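Local atomic coordinates of bromo domain containing protein (Cryptosporidium parvum, PDB entry 5U9N), a protein that probably reads acetylated lysines on histones or other proteins through its bromodomains, the second of which, present in this chain, binds the inhibitor bromosporine. Residues D6-W9 / R10-C13; E98-R101 / L102-I106; C120-I123 / Y124-K128. All coordinates share one frame; numbering follows the deposited sequence.

Contact 1: D6-W9 / R10-C13. With SO4 (sulfate ion), chain D.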
ATOM      1  N   ASP A   6     -16.259 -14.249  -8.307  1.00 93.80           N
ATOM      2  CA  ASP A   6     -15.977 -14.057  -6.877  1.00 91.88           C
ATOM      3  C   ASP A   6     -17.174 -13.397  -6.178  1.00 92.64           C
ATOM      4  O   ASP A   6     -17.658 -13.923  -5.169  1.00 94.24           O
ATOM      5  CB  ASP A   6     -14.710 -13.182  -6.704  1.00 90.99           C
ATOM      6  CG  ASP A   6     -14.023 -13.315  -5.354  1.00101.97           C
ATOM      7  OD1 ASP A   6     -14.702 -13.709  -4.375  1.00103.76           O
ATOM      8  OD2 ASP A   6     -12.821 -12.987  -5.267  1.00106.63           O
ATOM      9  N   TYR A   7     -17.605 -12.204  -6.679  1.00 83.97           N
ATOM     10  CA  TYR A   7     -18.732 -11.404  -6.136  1.00 81.83           C
ATOM     11  C   TYR A   7     -18.280 -10.484  -4.959  1.00 77.97           C
ATOM     12  O   TYR A   7     -18.853  -9.406  -4.786  1.00 77.09           O
ATOM     13  CB  TYR A   7     -19.912 -12.291  -5.684  1.00 86.05           C
ATOM     14  N   ASP A   8     -17.258 -10.888  -4.175  1.00 68.49           N
ATOM     15  CA  ASP A   8     -16.801 -10.087  -3.041  1.00 64.53           C
ATOM     16  C   ASP A   8     -15.767  -9.046  -3.489  1.00 58.36           C
ATOM     17  O   ASP A   8     -14.740  -9.408  -4.075  1.00 55.71           O
ATOM     18  CB  ASP A   8     -16.205 -11.000  -1.958  1.00 68.06           C
ATOM     19  CG  ASP A   8     -15.911 -10.312  -0.635  1.00 77.28           C
ATOM     20  OD1 ASP A   8     -16.524  -9.251  -0.364  1.00 75.14           O
ATOM     21  OD2 ASP A   8     -15.110 -10.862   0.153  1.00 88.45           O
ATOM     22  N   TRP A   9     -16.044  -7.750  -3.220  1.00 49.43           N
ATOM     23  CA  TRP A   9     -15.139  -6.665  -3.603  1.00 45.28           C
ATOM     24  C   TRP A   9     -13.876  -6.650  -2.728  1.00 46.53           C
ATOM     25  O   TRP A   9     -12.848  -6.175  -3.173  1.00 46.01           O
ATOM     26  CB  TRP A   9     -15.853  -5.299  -3.532  1.00 42.75           C
ATOM     27  CG  TRP A   9     -16.251  -4.870  -2.148  1.00 43.30           C
ATOM     28  CD1 TRP A   9     -17.474  -5.016  -1.568  1.00 47.86           C
ATOM     29  CD2 TRP A   9     -15.460  -4.096  -1.230  1.00 41.28           C
ATOM     30  NE1 TRP A   9     -17.476  -4.440  -0.317  1.00 47.43           N
ATOM     31  CE2 TRP A   9     -16.254  -3.861  -0.089  1.00 46.17           C
ATOM     32  CE3 TRP A   9     -14.130  -3.643  -1.231  1.00 39.76           C
ATOM     33  CZ2 TRP A   9     -15.778  -3.159   1.018  1.00 44.42           C
ATOM     34  CZ3 TRP A   9     -13.658  -2.964  -0.119  1.00 39.46           C
ATOM     35  CH2 TRP A   9     -14.481  -2.708   0.973  1.00 41.16           C
ATOM     36  N   ARG A  10     -13.967  -7.133  -1.481  1.00 42.32           N
ATOM     37  CA  ARG A  10     -12.819  -7.204  -0.575  1.00 40.13           C
ATOM     38  C   ARG A  10     -11.797  -8.238  -1.055  1.00 43.22           C
ATOM     39  O   ARG A  10     -10.604  -8.014  -0.915  1.00 41.83           O
ATOM     40  CB  ARG A  10     -13.276  -7.546   0.842  1.00 42.81           C
ATOM     41  CG  ARG A  10     -14.015  -6.427   1.524  1.00 52.25           C
ATOM     42  CD  ARG A  10     -14.764  -6.915   2.742  1.00 58.74           C
ATOM     43  NE  ARG A  10     -15.633  -5.877   3.300  1.00 53.69           N
ATOM     44  CZ  ARG A  10     -15.243  -4.935   4.151  1.00 62.92           C
ATOM     45  NH1 ARG A  10     -13.984  -4.895   4.582  1.00 62.91           N
ATOM     46  NH2 ARG A  10     -16.112  -4.039   4.601  1.00 49.25           N
ATOM     47  N   ASN A  11     -12.260  -9.379  -1.595  1.00 42.63           N
ATOM     48  CA  ASN A  11     -11.358 -10.395  -2.158  1.00 44.45           C
ATOM     49  C   ASN A  11     -10.706  -9.864  -3.435  1.00 47.31           C
ATOM     50  O   ASN A  11      -9.541 -10.163  -3.701  1.00 45.84           O
ATOM     51  CB  ASN A  11     -12.099 -11.715  -2.434  1.00 53.29           C
ATOM     52  CG  ASN A  11     -12.437 -12.503  -1.175  1.00 77.35           C
ATOM     53  OD1 ASN A  11     -11.676 -12.525  -0.203  1.00 68.78           O
ATOM     54  ND2 ASN A  11     -13.530 -13.259  -1.208  1.00 71.94           N
ATOM     55  N   GLU A  12     -11.436  -9.018  -4.196  1.00 45.02           N
ATOM     56  CA  GLU A  12     -10.899  -8.352  -5.394  1.00 43.30           C
ATOM     57  C   GLU A  12      -9.779  -7.363  -4.974  1.00 45.91           C
ATOM     58  O   GLU A  12      -8.763  -7.251  -5.668  1.00 45.35           O
ATOM     59  CB  GLU A  12     -12.039  -7.638  -6.164  1.00 43.97           C
ATOM     60  CG  GLU A  12     -11.608  -6.891  -7.421  1.00 51.79           C
ATOM     61  CD  GLU A  12     -10.956  -7.718  -8.510  1.00 60.61           C
ATOM     62  OE1 GLU A  12     -11.131  -8.958  -8.511  1.00 61.56           O
ATOM     63  OE2 GLU A  12     -10.253  -7.124  -9.360  1.00 46.60           O
ATOM     64  N   CYS A  13      -9.928  -6.733  -3.787  1.00 41.31           N
ATOM     65  CA  CYS A  13      -8.888  -5.865  -3.210  1.00 39.41           C
ATOM     66  C   CYS A  13      -7.690  -6.702  -2.772  1.00 43.77           C
ATOM     67  O   CYS A  13      -6.548  -6.304  -2.984  1.00 42.86           O
ATOM     68  CB  CYS A  13      -9.444  -5.059  -2.038  1.00 39.21           C
ATOM     69  SG  CYS A  13     -10.581  -3.745  -2.515  1.00 42.63           S
TER
HETATM   70  S   SO4 D 502     -19.636  -4.979   2.877  1.00136.34           S
HETATM   71  O1  SO4 D 502     -18.519  -4.095   3.202  1.00137.03           O
HETATM   72  O2  SO4 D 502     -20.477  -4.338   1.865  1.00135.69           O
HETATM   73  O3  SO4 D 502     -20.421  -5.227   4.086  1.00136.56           O
HETATM   74  O4  SO4 D 502     -19.126  -6.253   2.363  1.00136.25           O
HETATM   75  O   HOH W   1     -11.559 -11.298  -7.053  1.00 52.74           O

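Contact 2: E98-R101 / L102-I106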
ATOM      1  N   GLU A  98     -11.758   3.757   0.231  1.00 36.08           N
ATOM      2  CA  GLU A  98     -10.805   3.788   1.341  1.00 35.96           C
ATOM      3  C   GLU A  98      -9.601   2.850   1.044  1.00 38.19           C
ATOM      4  O   GLU A  98      -8.471   3.193   1.372  1.00 35.36           O
ATOM      5  CB  GLU A  98     -11.477   3.401   2.682  1.00 38.85           C
ATOM      6  CG  GLU A  98     -10.461   3.234   3.808  1.00 50.65           C
ATOM      7  CD  GLU A  98     -10.979   3.429   5.213  1.00 76.35           C
ATOM      8  OE1 GLU A  98     -10.196   3.907   6.066  1.00 65.21           O
ATOM      9  OE2 GLU A  98     -12.146   3.058   5.479  1.00 79.98           O
ATOM     10  N   PHE A  99      -9.849   1.668   0.447  1.00 34.74           N
ATOM     11  CA  PHE A  99      -8.757   0.771   0.099  1.00 33.95           C
ATOM     12  C   PHE A  99      -7.803   1.478  -0.859  1.00 38.66           C
ATOM     13  O   PHE A  99      -6.578   1.415  -0.665  1.00 39.41           O
ATOM     14  CB  PHE A  99      -9.282  -0.534  -0.544  1.00 35.69           C
ATOM     15  CG  PHE A  99      -8.190  -1.478  -0.979  1.00 34.18           C
ATOM     16  CD1 PHE A  99      -7.595  -2.336  -0.074  1.00 36.93           C
ATOM     17  CD2 PHE A  99      -7.706  -1.452  -2.269  1.00 34.43           C
ATOM     18  CE1 PHE A  99      -6.552  -3.174  -0.469  1.00 36.75           C
ATOM     19  CE2 PHE A  99      -6.706  -2.334  -2.671  1.00 37.36           C
ATOM     20  CZ  PHE A  99      -6.117  -3.163  -1.759  1.00 34.90           C
ATOM     21  N   GLU A 100      -8.353   2.152  -1.895  1.00 33.28           N
ATOM     22  CA  GLU A 100      -7.526   2.892  -2.856  1.00 31.27           C
ATOM     23  C   GLU A 100      -6.657   3.941  -2.133  1.00 35.36           C
ATOM     24  O   GLU A 100      -5.457   4.045  -2.390  1.00 33.37           O
ATOM     25  CB  GLU A 100      -8.398   3.572  -3.904  1.00 32.28           C
ATOM     26  CG  GLU A 100      -7.604   4.176  -5.048  1.00 37.43           C
ATOM     27  CD  GLU A 100      -8.406   5.026  -6.010  1.00 52.76           C
ATOM     28  OE1 GLU A 100      -9.631   4.799  -6.131  1.00 54.24           O
ATOM     29  OE2 GLU A 100      -7.796   5.894  -6.676  1.00 48.80           O
ATOM     30  N   ARG A 101      -7.269   4.724  -1.254  1.00 33.08           N
ATOM     31  CA  ARG A 101      -6.548   5.727  -0.469  1.00 31.67           C
ATOM     32  C   ARG A 101      -5.365   5.115   0.317  1.00 34.27           C
ATOM     33  O   ARG A 101      -4.262   5.660   0.303  1.00 32.70           O
ATOM     34  CB  ARG A 101      -7.496   6.395   0.512  1.00 29.74           C
ATOM     35  CG  ARG A 101      -6.863   7.569   1.236  1.00 41.30           C
ATOM     36  CD  ARG A 101      -7.841   8.286   2.138  1.00 38.24           C
ATOM     37  NE  ARG A 101      -8.019   7.588   3.402  1.00 33.45           N
ATOM     38  CZ  ARG A 101      -7.110   7.547   4.380  1.00 54.21           C
ATOM     39  NH1 ARG A 101      -7.369   6.896   5.508  1.00 45.32           N
ATOM     40  NH2 ARG A 101      -5.930   8.148   4.231  1.00 55.01           N
ATOM     41  N   LEU A 102      -5.616   4.010   1.023  1.00 31.83           N
ATOM     42  CA  LEU A 102      -4.628   3.408   1.901  1.00 31.46           C
ATOM     43  C   LEU A 102      -3.457   2.842   1.106  1.00 33.65           C
ATOM     44  O   LEU A 102      -2.309   3.034   1.491  1.00 31.21           O
ATOM     45  CB  LEU A 102      -5.278   2.310   2.771  1.00 32.83           C
ATOM     46  CG  LEU A 102      -6.196   2.804   3.936  1.00 37.30           C
ATOM     47  CD1 LEU A 102      -6.817   1.592   4.695  1.00 37.96           C
ATOM     48  CD2 LEU A 102      -5.426   3.697   4.929  1.00 33.79           C
ATOM     49  N   VAL A 103      -3.729   2.173  -0.004  1.00 32.84           N
ATOM     50  CA  VAL A 103      -2.650   1.632  -0.838  1.00 32.14           C
ATOM     51  C   VAL A 103      -1.797   2.781  -1.406  1.00 35.43           C
ATOM     52  O   VAL A 103      -0.574   2.706  -1.344  1.00 36.08           O
ATOM     53  CB  VAL A 103      -3.185   0.725  -1.964  1.00 34.41           C
ATOM     54  CG1 VAL A 103      -2.091   0.417  -2.976  1.00 33.26           C
ATOM     55  CG2 VAL A 103      -3.763  -0.569  -1.384  1.00 34.45           C
ATOM     56  N   LYS A 104      -2.431   3.840  -1.926  1.00 30.15           N
ATOM     57  CA  LYS A 104      -1.699   4.964  -2.500  1.00 28.44           C
ATOM     58  C   LYS A 104      -0.958   5.760  -1.434  1.00 32.90           C
ATOM     59  O   LYS A 104       0.094   6.322  -1.729  1.00 33.62           O
ATOM     60  CB  LYS A 104      -2.620   5.865  -3.274  1.00 29.33           C
ATOM     61  CG  LYS A 104      -3.099   5.229  -4.551  1.00 30.77           C
ATOM     62  CD  LYS A 104      -3.930   6.202  -5.349  1.00 26.63           C
ATOM     63  CE  LYS A 104      -4.047   5.814  -6.789  1.00 27.40           C
ATOM     64  NZ  LYS A 104      -4.975   6.742  -7.534  1.00 40.22           N
ATOM     65  N   LEU A 105      -1.465   5.761  -0.196  1.00 30.06           N
ATOM     66  CA  LEU A 105      -0.800   6.398   0.959  1.00 30.62           C
ATOM     67  C   LEU A 105       0.596   5.779   1.213  1.00 34.24           C
ATOM     68  O   LEU A 105       1.520   6.489   1.585  1.00 34.56           O
ATOM     69  CB  LEU A 105      -1.693   6.242   2.219  1.00 31.45           C
ATOM     70  CG  LEU A 105      -1.156   6.769   3.529  1.00 37.28           C
ATOM     71  CD1 LEU A 105      -1.024   8.271   3.502  1.00 37.06           C
ATOM     72  CD2 LEU A 105      -2.040   6.349   4.658  1.00 42.00           C
ATOM     73  N   ILE A 106       0.721   4.459   1.027  1.00 31.92           N
ATOM     74  CA  ILE A 106       1.977   3.707   1.170  1.00 31.14           C
ATOM     75  C   ILE A 106       3.025   4.264   0.206  1.00 34.72           C
ATOM     76  O   ILE A 106       4.164   4.453   0.586  1.00 37.05           O
ATOM     77  CB  ILE A 106       1.724   2.182   0.892  1.00 34.58           C
ATOM     78  CG1 ILE A 106       0.873   1.559   2.000  1.00 35.71           C
ATOM     79  CG2 ILE A 106       3.050   1.388   0.749  1.00 36.60           C
ATOM     80  CD1 ILE A 106       0.405   0.132   1.703  1.00 44.63           C
TER

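Contact 3: C120-I123 / Y124-K128. With BMF (Bromosporine), chain C.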
ATOM      1  N   CYS A 120      20.582   6.061  -3.008  1.00 55.26           N
ATOM      2  CA  CYS A 120      19.445   5.290  -2.517  1.00 55.13           C
ATOM      3  C   CYS A 120      18.104   5.822  -3.141  1.00 54.19           C
ATOM      4  O   CYS A 120      17.048   5.693  -2.527  1.00 53.12           O
ATOM      5  CB  CYS A 120      19.411   5.268  -0.982  1.00 57.28           C
ATOM      6  SG  CYS A 120      20.378   3.891  -0.228  1.00 64.30           S
ATOM      7  N   LYS A 121      18.144   6.268  -4.426  1.00 47.52           N
ATOM      8  CA  LYS A 121      16.929   6.693  -5.141  1.00 45.47           C
ATOM      9  C   LYS A 121      16.062   5.477  -5.568  1.00 45.32           C
ATOM     10  O   LYS A 121      14.939   5.662  -6.012  1.00 42.42           O
ATOM     11  CB  LYS A 121      17.282   7.542  -6.379  1.00 49.98           C
ATOM     12  CG  LYS A 121      17.919   6.763  -7.548  1.00 63.23           C
ATOM     13  CD  LYS A 121      18.272   7.679  -8.702  1.00 66.85           C
ATOM     14  CE  LYS A 121      18.530   6.903  -9.968  1.00 77.10           C
ATOM     15  NZ  LYS A 121      19.266   7.715 -10.976  1.00 94.42           N
ATOM     16  N   TRP A 122      16.611   4.251  -5.488  1.00 42.63           N
ATOM     17  CA  TRP A 122      15.873   3.031  -5.843  1.00 41.00           C
ATOM     18  C   TRP A 122      14.651   2.787  -4.906  1.00 42.67           C
ATOM     19  O   TRP A 122      13.703   2.127  -5.323  1.00 42.80           O
ATOM     20  CB  TRP A 122      16.798   1.809  -5.828  1.00 41.43           C
ATOM     21  CG  TRP A 122      17.391   1.499  -4.485  1.00 43.18           C
ATOM     22  CD1 TRP A 122      18.557   1.980  -3.976  1.00 47.48           C
ATOM     23  CD2 TRP A 122      16.862   0.602  -3.501  1.00 42.70           C
ATOM     24  NE1 TRP A 122      18.756   1.493  -2.712  1.00 47.98           N
ATOM     25  CE2 TRP A 122      17.723   0.651  -2.389  1.00 48.47           C
ATOM     26  CE3 TRP A 122      15.697  -0.172  -3.416  1.00 43.33           C
ATOM     27  CZ2 TRP A 122      17.502  -0.112  -1.238  1.00 48.66           C
ATOM     28  CZ3 TRP A 122      15.469  -0.915  -2.271  1.00 45.20           C
ATOM     29  CH2 TRP A 122      16.371  -0.896  -1.206  1.00 47.25           C
ATOM     30  N   ILE A 123      14.652   3.362  -3.673  1.00 37.72           N
ATOM     31  CA  ILE A 123      13.515   3.231  -2.752  1.00 35.56           C
ATOM     32  C   ILE A 123      12.343   4.004  -3.314  1.00 37.63           C
ATOM     33  O   ILE A 123      11.284   3.434  -3.513  1.00 38.68           O
ATOM     34  CB  ILE A 123      13.890   3.703  -1.313  1.00 38.48           C
ATOM     35  CG1 ILE A 123      14.944   2.775  -0.713  1.00 40.27           C
ATOM     36  CG2 ILE A 123      12.654   3.754  -0.422  1.00 36.92           C
ATOM     37  CD1 ILE A 123      15.471   3.212   0.555  1.00 49.71           C
ATOM     38  N   TYR A 124      12.552   5.291  -3.637  1.00 33.31           N
ATOM     39  CA  TYR A 124      11.538   6.152  -4.262  1.00 30.64           C
ATOM     40  C   TYR A 124      11.033   5.537  -5.572  1.00 36.89           C
ATOM     41  O   TYR A 124       9.836   5.550  -5.830  1.00 36.81           O
ATOM     42  CB  TYR A 124      12.152   7.547  -4.528  1.00 31.22           C
ATOM     43  CG  TYR A 124      11.253   8.541  -5.244  1.00 28.97           C
ATOM     44  CD1 TYR A 124      11.049   8.460  -6.618  1.00 30.31           C
ATOM     45  CD2 TYR A 124      10.776   9.669  -4.590  1.00 29.58           C
ATOM     46  CE1 TYR A 124      10.251   9.383  -7.286  1.00 28.80           C
ATOM     47  CE2 TYR A 124       9.996  10.613  -5.250  1.00 30.60           C
ATOM     48  CZ  TYR A 124       9.766  10.485  -6.612  1.00 37.42           C
ATOM     49  OH  TYR A 124       9.078  11.450  -7.302  1.00 39.79           O
ATOM     50  N   ASP A 125      11.956   5.087  -6.432  1.00 35.79           N
ATOM     51  CA  ASP A 125      11.616   4.504  -7.744  1.00 36.46           C
ATOM     52  C   ASP A 125      10.799   3.233  -7.605  1.00 39.70           C
ATOM     53  O   ASP A 125      10.002   2.937  -8.481  1.00 38.47           O
ATOM     54  CB  ASP A 125      12.889   4.188  -8.563  1.00 40.44           C
ATOM     55  CG  ASP A 125      13.721   5.405  -8.966  1.00 53.60           C
ATOM     56  OD1 ASP A 125      13.198   6.542  -8.878  1.00 56.05           O
ATOM     57  OD2 ASP A 125      14.880   5.213  -9.419  1.00 58.28           O
ATOM     58  N   SER A 126      11.032   2.452  -6.542  1.00 38.38           N
ATOM     59  CA  SER A 126      10.268   1.217  -6.298  1.00 37.44           C
ATOM     60  C   SER A 126       8.813   1.561  -5.957  1.00 38.69           C
ATOM     61  O   SER A 126       7.911   0.877  -6.430  1.00 37.29           O
ATOM     62  CB  SER A 126      10.902   0.393  -5.175  1.00 38.93           C
ATOM     63  OG  SER A 126      12.167  -0.100  -5.570  1.00 48.51           O
ATOM     64  N   ALA A 127       8.597   2.617  -5.115  1.00 34.43           N
ATOM     65  CA  ALA A 127       7.247   3.117  -4.753  1.00 33.00           C
ATOM     66  C   ALA A 127       6.524   3.604  -5.978  1.00 37.59           C
ATOM     67  O   ALA A 127       5.320   3.371  -6.121  1.00 37.80           O
ATOM     68  CB  ALA A 127       7.356   4.259  -3.757  1.00 33.00           C
ATOM     69  N   LYS A 128       7.247   4.337  -6.845  1.00 33.28           N
ATOM     70  CA  LYS A 128       6.692   4.883  -8.073  1.00 32.97           C
ATOM     71  C   LYS A 128       6.194   3.768  -9.021  1.00 37.49           C
ATOM     72  O   LYS A 128       5.169   3.945  -9.658  1.00 38.02           O
ATOM     73  CB  LYS A 128       7.746   5.750  -8.784  1.00 35.14           C
ATOM     74  CG  LYS A 128       7.230   6.555  -9.973  1.00 38.25           C
ATOM     75  CD  LYS A 128       6.190   7.633  -9.559  1.00 62.52           C
ATOM     76  CE  LYS A 128       5.671   8.449 -10.725  1.00 74.88           C
ATOM     77  NZ  LYS A 128       6.759   9.207 -11.413  1.00 89.77           N
TER
HETATM   78  C10 BMF C 501      12.835  -0.446   4.498  1.00 46.94           C
HETATM   79  N12 BMF C 501      11.234   1.159   3.866  1.00 46.39           N
HETATM   80  C15 BMF C 501      13.156   3.300   3.799  1.00 49.49           C
HETATM   81  C17 BMF C 501      15.327   4.486   4.203  1.00 61.68           C
HETATM   82  C20 BMF C 501      18.158   5.737   3.353  1.00 66.57           C
HETATM   83  C22 BMF C 501      13.477   2.003   4.108  1.00 46.31           C
HETATM   84  C26 BMF C 501       8.465   2.106   3.156  1.00 43.58           C
HETATM   85  C28 BMF C 501      14.448  -2.174   4.955  1.00 48.07           C
HETATM   86  C01 BMF C 501      13.794  -4.561   5.443  1.00 40.48           C
HETATM   87  C02 BMF C 501      13.446  -3.128   5.119  1.00 45.88           C
HETATM   88  C03 BMF C 501      12.113  -2.707   4.956  1.00 47.98           C
HETATM   89  N04 BMF C 501      11.039  -3.631   5.078  1.00 56.73           N
HETATM   90  S05 BMF C 501      10.057  -3.774   6.369  1.00 66.09           S
HETATM   91  C06 BMF C 501       9.526  -2.158   6.781  1.00 66.16           C
HETATM   92  O07 BMF C 501       8.919  -4.530   5.940  1.00 65.54           O
HETATM   93  O08 BMF C 501      10.853  -4.279   7.444  1.00 70.46           O
HETATM   94  C09 BMF C 501      11.819  -1.386   4.640  1.00 47.65           C
HETATM   95  C11 BMF C 501      12.501   0.946   4.146  1.00 44.80           C
HETATM   96  N13 BMF C 501      10.926   2.464   3.556  1.00 46.47           N
HETATM   97  C14 BMF C 501      11.775   3.547   3.515  1.00 47.13           C
HETATM   98  N16 BMF C 501      14.027   4.423   3.745  1.00 53.81           N
HETATM   99  O18 BMF C 501      15.823   5.732   3.979  1.00 65.15           O
HETATM  100  C19 BMF C 501      17.180   6.008   4.467  1.00 65.54           C
HETATM  101  O21 BMF C 501      15.947   3.570   4.702  1.00 63.77           O
HETATM  102  N23 BMF C 501      11.066   4.638   3.251  1.00 45.79           N
HETATM  103  N24 BMF C 501       9.736   4.249   3.113  1.00 44.10           N
HETATM  104  C25 BMF C 501       9.674   2.956   3.280  1.00 45.08           C
HETATM  105  C27 BMF C 501      14.157  -0.858   4.654  1.00 48.23           C
HETATM  106  O   HOH W   2      14.677   6.936  -2.536  1.00 43.37           O

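Contact 1: D6-W9 / R10-C13
Cys13 N donates to Trp9 O at 3.0 Å in the first turn of helix 9-20, and Glu12 N bonds weakly to Asp8 O. The Trp9 ring and the Arg10 side chain run side by side in the same direction. Arg10 CG lies over a face of the tryptophan, 3.6 Å from the centroid of its six-membered ring, a CH-pi contact. This CG stands beside the backbone N (chi1 -71°), and the chain is extended to NE, which keeps it along the indole. One face of the guanidinium comes against Trp9 CZ2, the two planes 41° apart, and its edge meets a sulfate, probably from the crystallisation liquor. Arg10 NH2 bonds to sulfate O1 at 2.8 Å, and Arg10 NE adds a weak bond to the same oxygen. Cys13 SG meets the tryptophan at its edge, 3.8 Å from Trp9 CE3, a sulfur-aromatic contact. Asp6 is poorly ordered; its OD1 takes a weak bond from Asn11 ND2. A water joins Asp6 OD2 to Glu12 OE1, while Glu12 OE2 has a salt bridge with Arg15. Tyr147 meets the Trp9 ring edge-to-face. This is a helix start with an aspartate, Asp8, at the N-cap position, here opening the first helix of the bromodomain bundle, with helix 143-148 packed beside it.

Contact 2: E98-R101 / L102-I106
Lys104 and Glu100 lie side by side, pointing the same way, one turn apart on helix 96-113. From Lys104 CB, 3.5 Å from Glu100 O, the chain runs alongside Glu100. Lys104 CG, beside the backbone N and anti to the carbonyl carbon (chi1 -71°), is 3.4 Å from Glu100 O. CD is about equally far from Glu100 O and Glu100 OE2. CE comes to 3.8 Å from Glu100 OE2. At the tip, Lys104 NZ forms a salt bridge with Glu100 OE2 at 3.1 Å; OE2 accepts with its anti lone pair, on the side away from OE1. Glu100 OE1 has a weak bond to Trp138, so the two carboxylate oxygens have different partners.

This is the i to i+4 salt bridge of an alpha helix, set on one of the long helices of the bromodomain bundle. Beneath it run the regular backbone bonds. Val103 N reaches Phe99 O at 3.0 Å, nearly straight on, and Lys104 N reaches Glu100 O.

The same spacing pairs Phe99 with Val103 on the buried side. Val103 CG2 sits over a face of the phenyl ring, 3.8 Å from its centroid and nearest to Phe99 CZ, offset toward the rim. Phe134 of helix 122-139 and Ile60 of helix 57-65 touch both side chains. Elsewhere on the helix Glu98 CG lies alongside Leu102 CD1 at 4.1 Å. Leu102 CD2 lies over a face of the Arg101 guanidinium, whose NH2 forms a salt bridge with Glu53.

Contact 3: C120-I123 / Y124-K128
Ser126 turns its hydroxyl back to the preceding turn, where Ser126 OG donates to Trp122 O at 2.7 Å. With OG beside the backbone N (chi1 -67°), the hydroxyl and the amide of the same residue can both reach this carbonyl. Ser126 N bonds to Trp122 O at 3.0 Å. The two donors come from opposite faces of the carbonyl plane, and the amide lies well above that plane. Two bonds therefore grip one oxygen. Ser126 OG also bonds to Asn25 ND2, and it lies at the edge of the Trp122 indole, 4.1 Å from CE3.

The indole is turned so that one face meets its own neighbour in sequence. Ile123 CG1 lies 3.7 Å above the plane, over the ring centre. Trp122 CG stands between the backbone N and the carbonyl carbon (chi1 63°), which folds the ring back toward the start of the helix. The same branch of Ile123 ends in CD1, 3.7 Å from bromosporine N16, and the CG2 branch approaches C14 of the ligand. Ile123 thus stands between the tryptophan face and the inhibitor, as one wall of the pocket.

Lys121 and Asp125 cross without their charged ends touching, Lys121 NZ being 5.3 Å from Asp125 OD2. Asp125 N bonds to Lys121 O at 3.1 Å, in the carbonyl plane. A water takes the bond from Tyr124 N and donates to Cys120 O.

The stretch leads into helix 122-139. Ile123 and Ala127 both rest on Cys110 of helix 96-113, and Tyr124 and Lys128 touch Met111 of that helix. Phe29 of the loop after helix 9-20 touches Ala127.

How the contacts relate
From the N terminus, contact 1 comes first, at the start of helix 9-20. Contact 2 follows on helix 96-113, and contact 3 leads into helix 122-139. Each is made within a continuous run of chain. None closes a long loop, and the three follow in series without nesting or crossing. Contacts 1 and 2 touch where Cys13 O meets Phe99 CZ at 3.4 Å, which joins the first helix to helix 96-113. Contacts 2 and 3 lie on successive helices, with nearest atoms about 5 Å apart. Contacts 1 and 3 lie on opposite sides of the chain's centre, their centres about 30 Å apart, and bromosporine is bound at the contact 3 end.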